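Long-range contacts in anti-sigma-E factor ChrR (Rhodobacter sphaeroides, PDB 2Z2S), which holds the extracytoplasmic function sigma factor sigma-E (RpoE) inactive and uses its C-terminal domain to respond to singlet oxygen: residues 21-26 with 125-130; 95-100 with 119-124; 112-117 with 134-139. All coordinates share one frame; numbering follows the deposited sequence.

Overall arrangement
Contacts 1 and 2 are neighbours, with centres about 8 Å apart. Contact 1 sets helix 22-32 of the anti-sigma region on strand 126-132 of the cupin-like domain. Contact 2 adds the turn at 95-100 beside the same helix, and Glu22 joins the two: Glu22 OE1 lies 2.8 Å from Tyr97 OH, a probable hydrogen bond. Contact 3 is farther off, its centre about 19 Å from that of contact 1. Strands 115-119 and 126-132 connect them, pairing side by side. Contact 1 lies near the curated second zinc site: the side chains of Phe24 and Glu147 are about 6 Å apart. Contact 2 is away from the annotated sites.

Contact 1: residues 21-26 with 125-130; sequences SEAFSL and AIARLL
Ala23 and Ala125 meet methyl to methyl, CB to CB at 3.5 Å. They are the central bumps of this buried contact. Ala23 CB stands out from the first turn of helix 22-32 and settles over the strand backbone where Ala125 leads into Ile126. It also reaches Ala127, with the two CB atoms 4.2 Å apart. The small side chains let the helix come close: the axis of its 22-26 part approaches that of strand 126-130 to 7.4 Å. The N-to-C directions of these two axes differ by 41°.

The methyl of Ala125 sits in a hollow on the helix side. Ser21 OG borders it at 3.2 Å from Ala125 CB, and Ala23 CB borders it too. Phe24 closes the hollow: its CG is anti to the carbonyl carbon (chi1 -66°), and Ala125 CB lies over one ring face, 4.0 Å from CE2. Farther along the helix, Leu26 CD2 touches Ala127 CB at 4.3 Å.

No direct hydrogen bond joins the segments. A water does so instead, accepting from Ala23 N and donating to Ala125 O at 2.7 Å. The bridge ties the first turn of the helix to the strand entrance.

Phe24 also packs on Ala192 of strand 187-193, while Ser21 and Ser25 pack against another protein chain. The helix is therefore held between its own cupin-like domain and that partner. This is an interdomain helix-on-sheet packing, joining the zinc-associated anti-sigma region to an inner strand of the cupin-type beta-sheet, at the N-terminal end of that strand, near the curated zinc site.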
loop_
_atom_site.group_PDB
_atom_site.type_symbol
_atom_site.label_atom_id
_atom_site.label_comp_id
_atom_site.label_asym_id
_atom_site.label_seq_id
_atom_site.Cartn_x
_atom_site.Cartn_y
_atom_site.Cartn_z
ATOM N N SER B 21 11.499 0.934 2.855
ATOM C CA SER B 21 12.433 1.163 1.745
ATOM C C SER B 21 11.873 0.468 0.514
ATOM O O SER B 21 11.321 -0.624 0.610
ATOM C CB SER B 21 13.809 0.589 2.042
ATOM O OG SER B 21 13.745 -0.819 1.964
ATOM N N GLU B 22 12.033 1.098 -0.642
ATOM C CA GLU B 22 11.496 0.583 -1.898
ATOM C C GLU B 22 11.526 -0.928 -2.087
ATOM O O GLU B 22 10.556 -1.530 -2.552
ATOM C CB GLU B 22 12.191 1.248 -3.078
ATOM C CG GLU B 22 11.531 0.897 -4.388
ATOM C CD GLU B 22 12.083 1.680 -5.559
ATOM O OE1 GLU B 22 11.666 1.401 -6.702
ATOM O OE2 GLU B 22 12.926 2.571 -5.339
ATOM N N ALA B 23 12.642 -1.543 -1.737
ATOM C CA ALA B 23 12.761 -2.987 -1.877
ATOM C C ALA B 23 11.650 -3.692 -1.073
ATOM O O ALA B 23 10.787 -4.378 -1.635
ATOM C CB ALA B 23 14.163 -3.446 -1.403
ATOM N N PHE B 24 11.675 -3.520 0.244
ATOM C CA PHE B 24 10.674 -4.141 1.093
ATOM C C PHE B 24 9.254 -3.782 0.640
ATOM O O PHE B 24 8.381 -4.638 0.617
ATOM C CB PHE B 24 10.906 -3.754 2.564
ATOM C CG PHE B 24 12.195 -4.295 3.131
ATOM C CD1 PHE B 24 12.529 -5.630 2.964
ATOM C CD2 PHE B 24 13.067 -3.481 3.833
ATOM C CE1 PHE B 24 13.703 -6.142 3.479
ATOM C CE2 PHE B 24 14.248 -3.994 4.354
ATOM C CZ PHE B 24 14.560 -5.327 4.175
ATOM N N SER B 25 9.025 -2.525 0.273
ATOM C CA SER B 25 7.714 -2.107 -0.213
ATOM C C SER B 25 7.333 -2.937 -1.423
ATOM O O SER B 25 6.167 -3.216 -1.657
ATOM C CB SER B 25 7.735 -0.642 -0.627
ATOM O OG SER B 25 8.091 0.185 0.464
ATOM N N LEU B 26 8.321 -3.323 -2.212
ATOM C CA LEU B 26 8.044 -4.128 -3.387
ATOM C C LEU B 26 7.524 -5.527 -3.013
ATOM O O LEU B 26 6.575 -6.036 -3.591
ATOM C CB LEU B 26 9.311 -4.237 -4.237
ATOM C CG LEU B 26 9.190 -4.987 -5.569
ATOM C CD1 LEU B 26 7.926 -4.535 -6.297
ATOM C CD2 LEU B 26 10.452 -4.728 -6.440
ATOM N N ALA B 125 18.064 -1.180 0.421
ATOM C CA ALA B 125 17.637 -2.562 0.637
ATOM C C ALA B 125 17.621 -3.100 -0.785
ATOM O O ALA B 125 17.265 -2.372 -1.712
ATOM C CB ALA B 125 16.261 -2.601 1.234
ATOM N N ILE B 126 18.014 -4.350 -0.980
ATOM C CA ILE B 126 18.068 -4.889 -2.333
ATOM C C ILE B 126 16.970 -5.898 -2.640
ATOM O O ILE B 126 16.583 -6.675 -1.779
ATOM C CB ILE B 126 19.443 -5.559 -2.603
ATOM C CG1 ILE B 126 20.579 -4.542 -2.442
ATOM C CG2 ILE B 126 19.478 -6.127 -4.008
ATOM C CD1 ILE B 126 20.885 -4.138 -1.001
ATOM N N ALA B 127 16.485 -5.888 -3.877
ATOM C CA ALA B 127 15.435 -6.809 -4.298
ATOM C C ALA B 127 15.961 -7.610 -5.464
ATOM O O ALA B 127 16.774 -7.106 -6.245
ATOM C CB ALA B 127 14.199 -6.043 -4.722
ATOM N N ARG B 128 15.491 -8.849 -5.587
ATOM C CA ARG B 128 15.922 -9.731 -6.669
ATOM C C ARG B 128 14.978 -10.907 -6.843
ATOM O O ARG B 128 14.239 -11.270 -5.926
ATOM C CB ARG B 128 17.330 -10.265 -6.389
ATOM C CG ARG B 128 17.413 -11.155 -5.165
ATOM C CD ARG B 128 18.682 -10.914 -4.363
ATOM N NE ARG B 128 18.356 -10.608 -2.972
ATOM C CZ ARG B 128 17.668 -11.415 -2.168
ATOM N NH1 ARG B 128 17.234 -12.590 -2.613
ATOM N NH2 ARG B 128 17.401 -11.042 -0.922
ATOM N N LEU B 129 15.007 -11.489 -8.036
ATOM C CA LEU B 129 14.192 -12.655 -8.347
ATOM C C LEU B 129 15.124 -13.850 -8.270
ATOM O O LEU B 129 16.158 -13.870 -8.924
ATOM C CB LEU B 129 13.615 -12.564 -9.761
ATOM C CG LEU B 129 12.510 -11.547 -10.020
ATOM C CD1 LEU B 129 12.161 -11.559 -11.500
ATOM C CD2 LEU B 129 11.284 -11.889 -9.175
ATOM N N LEU B 130 14.773 -14.836 -7.461
ATOM C CA LEU B 130 15.597 -16.022 -7.342
ATOM C C LEU B 130 14.911 -17.160 -8.068
ATOM O O LEU B 130 13.720 -17.388 -7.896
ATOM C CB LEU B 130 15.799 -16.381 -5.878
ATOM C CG LEU B 130 16.740 -15.454 -5.118
ATOM C CD1 LEU B 130 16.724 -15.791 -3.637
ATOM C CD2 LEU B 130 18.141 -15.598 -5.695
HETATM O O HOH W 1 15.229 -0.524 -1.748
#

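Contact 2: residues 95-100 with 119-124; sequences ADYVGR and LPTGGE
Tyr97 packs against Leu119, Pro120 and Thr121 in the cupin-like domain. Residues 119-124 lead through the turn between the antiparallel strands 115-119 and 126-132, so the tyrosine lies against one end of a beta-hairpin. Its CB starts the contact, 4.0 Å from Leu119 CD2. CG is anti to the carbonyl carbon (chi1 -63°), on the side of the backbone N, and the ring follows toward the turn. CD2 lies 3.6 Å from Pro120 O, with Pro120 CG farther off at 4.4 Å. CE2 is next, and it faces the backbone: Pro120 O lies 3.4 Å from it, at the ring edge and near the ring plane. CE2 also meets the methyl CG2 of Thr121 at 3.7 Å, where the two side chains cross at about a right angle. At the tip, OH bonds to the carboxylate of Glu22 on helix 22-32. The other carboxylate oxygen of Glu22 takes the N-H of Gly122, which ties the helix to the turn as well.

Leu26 of the same helix touches both Tyr97 and Leu119. Leu119 CD2 rests against the 95-100 segment, 3.7 Å from Tyr97 O and 4.0 Å from Val98 CG2.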
loop_
_atom_site.group_PDB
_atom_site.type_symbol
_atom_site.label_atom_id
_atom_site.label_comp_id
_atom_site.label_asym_id
_atom_site.label_seq_id
_atom_site.Cartn_x
_atom_site.Cartn_y
_atom_site.Cartn_z
ATOM N N ALA B 95 5.510 -6.415 -11.718
ATOM C CA ALA B 95 5.424 -6.387 -13.173
ATOM C C ALA B 95 6.126 -5.163 -13.772
ATOM O O ALA B 95 6.551 -5.183 -14.924
ATOM C CB ALA B 95 3.950 -6.429 -13.607
ATOM N N ASP B 96 6.258 -4.101 -12.995
ATOM C CA ASP B 96 6.910 -2.909 -13.493
ATOM C C ASP B 96 8.414 -3.109 -13.492
ATOM O O ASP B 96 9.118 -2.475 -14.262
ATOM C CB ASP B 96 6.571 -1.698 -12.615
ATOM C CG ASP B 96 5.080 -1.596 -12.294
ATOM O OD1 ASP B 96 4.254 -2.040 -13.129
ATOM O OD2 ASP B 96 4.734 -1.056 -11.216
ATOM N N TYR B 97 8.921 -3.989 -12.639
ATOM C CA TYR B 97 10.363 -4.194 -12.551
ATOM C C TYR B 97 10.763 -5.343 -13.472
ATOM O O TYR B 97 11.985 -5.635 -13.617
ATOM C CB TYR B 97 10.741 -4.517 -11.105
ATOM C CG TYR B 97 10.429 -3.363 -10.182
ATOM C CD1 TYR B 97 9.116 -2.950 -9.965
ATOM C CD2 TYR B 97 11.448 -2.638 -9.572
ATOM C CE1 TYR B 97 8.831 -1.843 -9.164
ATOM C CE2 TYR B 97 11.171 -1.527 -8.771
ATOM C CZ TYR B 97 9.863 -1.138 -8.574
ATOM O OH TYR B 97 9.579 -0.042 -7.798
ATOM N N VAL B 98 9.807 -6.019 -14.095
ATOM C CA VAL B 98 10.167 -7.110 -14.971
ATOM C C VAL B 98 9.311 -7.005 -16.325
ATOM O O VAL B 98 8.186 -6.829 -16.230
ATOM C CB VAL B 98 9.856 -8.506 -14.428
ATOM C CG1 VAL B 98 10.124 -9.520 -15.585
ATOM C CG2 VAL B 98 10.921 -8.748 -13.331
ATOM N N GLY B 99 9.867 -7.473 -17.386
ATOM C CA GLY B 99 9.243 -7.051 -18.611
ATOM C C GLY B 99 7.987 -7.866 -18.780
ATOM O O GLY B 99 7.359 -8.237 -17.785
ATOM N N ARG B 100 7.739 -8.367 -19.982
ATOM C CA ARG B 100 6.548 -9.243 -20.295
ATOM C C ARG B 100 6.299 -10.573 -19.586
ATOM O O ARG B 100 5.210 -10.852 -19.089
ATOM C CB ARG B 100 6.526 -9.478 -21.781
ATOM N N LEU B 119 16.745 -6.554 -9.038
ATOM C CA LEU B 119 15.773 -5.562 -9.468
ATOM C C LEU B 119 16.248 -4.177 -9.040
ATOM O O LEU B 119 16.720 -3.986 -7.918
ATOM C CB LEU B 119 14.401 -5.877 -8.875
ATOM C CG LEU B 119 13.879 -7.269 -9.251
ATOM C CD1 LEU B 119 12.649 -7.578 -8.435
ATOM C CD2 LEU B 119 13.558 -7.336 -10.732
ATOM N N PRO B 120 16.131 -3.193 -9.942
ATOM C CA PRO B 120 16.535 -1.797 -9.731
ATOM C C PRO B 120 15.637 -1.031 -8.747
ATOM O O PRO B 120 14.455 -0.812 -9.016
ATOM C CB PRO B 120 16.458 -1.220 -11.139
ATOM C CG PRO B 120 15.199 -1.905 -11.665
ATOM C CD PRO B 120 15.429 -3.347 -11.233
ATOM N N THR B 121 16.198 -0.604 -7.623
ATOM C CA THR B 121 15.408 0.121 -6.637
ATOM C C THR B 121 16.179 1.209 -5.899
ATOM O O THR B 121 17.402 1.179 -5.816
ATOM C CB THR B 121 14.817 -0.834 -5.563
ATOM O OG1 THR B 121 15.871 -1.616 -4.984
ATOM C CG2 THR B 121 13.761 -1.751 -6.171
ATOM N N GLY B 122 15.438 2.172 -5.361
ATOM C CA GLY B 122 16.045 3.238 -4.597
ATOM C C GLY B 122 16.223 2.646 -3.217
ATOM O O GLY B 122 16.056 1.440 -3.057
ATOM N N GLY B 123 16.546 3.468 -2.224
ATOM C CA GLY B 123 16.742 2.951 -0.881
ATOM C C GLY B 123 17.981 2.080 -0.759
ATOM O O GLY B 123 18.653 1.792 -1.747
ATOM N N GLU B 124 18.280 1.654 0.464
ATOM C CA GLU B 124 19.436 0.812 0.718
ATOM C C GLU B 124 19.076 -0.626 1.084
ATOM O O GLU B 124 19.693 -1.214 1.965
ATOM C CB GLU B 124 20.272 1.424 1.810
#

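Contact 3: residues 112-117 with 134-139; sequences GGVRQA and GGQAVP
Gln136 OE1 accepts a hydrogen bond from Gly113 N at 2.7 Å. It is the one hydrogen bond between the two segments. The donor lies in the carbonyl plane, on a lone pair, with a C=O...N angle of 102°. The bond is bent on the donor side too, at 130° about the hydrogen. Gln136 reaches across because its chain is extended beyond CG, with CD anti to CA (chi2 168°). The amide meets the two glycines with its polar end, OE1 and NE2. NE2 lies 3.2 Å from Gly112 CA. It is also close to Gly113 N, but these are two donors and make no bond.

A side chain on either glycine would run into the amide. Gly112 is also held to glycine by its own backbone angles. An alanine in place of Gln136 would probably leave Gly113 N without this acceptor and let the glycine turn move apart from the 134-139 loop.

Beside this bond is a looser packing contact: the methyl Val114 CG2 lies 4.1 Å from the carbonyl Ala137 O. Val114 and Val138 both pack on Ile132 of strand 126-132. The backbone of Gln136 is bonded to Ala181, so the loop has a second anchor.

This contact lies at the surface, though Ala137 is about 9 Å from His177, a curated zinc ligand, side chain to side chain. It joins the run into strand 115-119 with the loop that follows strand 126-132. The two strands pair as an antiparallel hairpin, and the glutamine closes its open end, at the rim of the cupin-like fold.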
loop_
_atom_site.group_PDB
_atom_site.type_symbol
_atom_site.label_atom_id
_atom_site.label_comp_id
_atom_site.label_asym_id
_atom_site.label_seq_id
_atom_site.Cartn_x
_atom_site.Cartn_y
_atom_site.Cartn_z
ATOM N N GLY B 112 24.939 -24.034 -9.265
ATOM C CA GLY B 112 24.145 -25.118 -9.804
ATOM C C GLY B 112 23.025 -24.543 -10.639
ATOM O O GLY B 112 23.269 -23.735 -11.540
ATOM N N GLY B 113 21.795 -24.943 -10.334
ATOM C CA GLY B 113 20.650 -24.451 -11.080
ATOM C C GLY B 113 19.959 -23.203 -10.542
ATOM O O GLY B 113 18.906 -22.816 -11.050
ATOM N N VAL B 114 20.514 -22.574 -9.513
ATOM C CA VAL B 114 19.896 -21.363 -8.996
ATOM C C VAL B 114 20.301 -20.203 -9.893
ATOM O O VAL B 114 21.418 -20.160 -10.393
ATOM C CB VAL B 114 20.339 -21.060 -7.559
ATOM C CG1 VAL B 114 19.745 -19.739 -7.103
ATOM C CG2 VAL B 114 19.878 -22.163 -6.641
ATOM N N ARG B 115 19.375 -19.280 -10.116
ATOM C CA ARG B 115 19.626 -18.111 -10.945
ATOM C C ARG B 115 19.029 -16.901 -10.237
ATOM O O ARG B 115 18.046 -17.023 -9.503
ATOM C CB ARG B 115 18.973 -18.287 -12.309
ATOM C CG ARG B 115 19.291 -19.607 -12.956
ATOM C CD ARG B 115 18.555 -19.737 -14.262
ATOM N NE ARG B 115 18.473 -21.125 -14.708
ATOM C CZ ARG B 115 17.862 -21.520 -15.821
ATOM N NH1 ARG B 115 17.273 -20.630 -16.607
ATOM N NH2 ARG B 115 17.849 -22.805 -16.160
ATOM N N GLN B 116 19.629 -15.733 -10.436
ATOM C CA GLN B 116 19.126 -14.535 -9.792
ATOM C C GLN B 116 19.167 -13.328 -10.702
ATOM O O GLN B 116 20.082 -13.172 -11.495
ATOM C CB GLN B 116 19.924 -14.241 -8.526
ATOM C CG GLN B 116 20.913 -13.113 -8.659
ATOM C CD GLN B 116 21.663 -12.850 -7.373
ATOM O OE1 GLN B 116 21.068 -12.787 -6.290
ATOM N NE2 GLN B 116 22.981 -12.685 -7.481
ATOM N N ALA B 117 18.160 -12.475 -10.571
ATOM C CA ALA B 117 18.064 -11.261 -11.364
ATOM C C ALA B 117 17.753 -10.082 -10.442
ATOM O O ALA B 117 16.622 -9.919 -9.991
ATOM C CB ALA B 117 16.972 -11.411 -12.412
ATOM N N GLY B 134 13.394 -27.480 -8.918
ATOM C CA GLY B 134 12.947 -28.484 -7.976
ATOM C C GLY B 134 14.110 -29.333 -7.506
ATOM O O GLY B 134 14.947 -29.744 -8.307
ATOM N N GLY B 135 14.194 -29.585 -6.208
ATOM C CA GLY B 135 15.277 -30.420 -5.719
ATOM C C GLY B 135 16.552 -29.739 -5.249
ATOM O O GLY B 135 17.271 -30.312 -4.430
ATOM N N GLN B 136 16.870 -28.551 -5.755
ATOM C CA GLN B 136 18.080 -27.880 -5.286
ATOM C C GLN B 136 17.663 -27.017 -4.109
ATOM O O GLN B 136 16.509 -27.025 -3.719
ATOM C CB GLN B 136 18.707 -27.025 -6.390
ATOM C CG GLN B 136 20.187 -27.329 -6.600
ATOM C CD GLN B 136 20.744 -26.709 -7.867
ATOM O OE1 GLN B 136 20.007 -26.130 -8.662
ATOM N NE2 GLN B 136 22.053 -26.836 -8.064
ATOM N N ALA B 137 18.576 -26.280 -3.512
ATOM C CA ALA B 137 18.147 -25.466 -2.395
ATOM C C ALA B 137 18.837 -24.126 -2.429
ATOM O O ALA B 137 19.939 -24.006 -2.967
ATOM C CB ALA B 137 18.439 -26.177 -1.085
ATOM N N VAL B 138 18.168 -23.113 -1.879
ATOM C CA VAL B 138 18.733 -21.769 -1.816
ATOM C C VAL B 138 19.708 -21.716 -0.674
ATOM O O VAL B 138 19.316 -21.845 0.488
ATOM C CB VAL B 138 17.739 -20.675 -1.427
ATOM C CG1 VAL B 138 18.461 -19.366 -1.289
ATOM C CG2 VAL B 138 16.711 -20.535 -2.395
ATOM N N PRO B 139 20.989 -21.513 -0.978
ATOM C CA PRO B 139 22.010 -21.426 0.066
ATOM C C PRO B 139 21.701 -20.079 0.719
ATOM O O PRO B 139 21.261 -19.164 0.029
ATOM C CB PRO B 139 23.309 -21.422 -0.738
ATOM C CG PRO B 139 22.898 -20.795 -2.058
ATOM C CD PRO B 139 21.592 -21.491 -2.320
#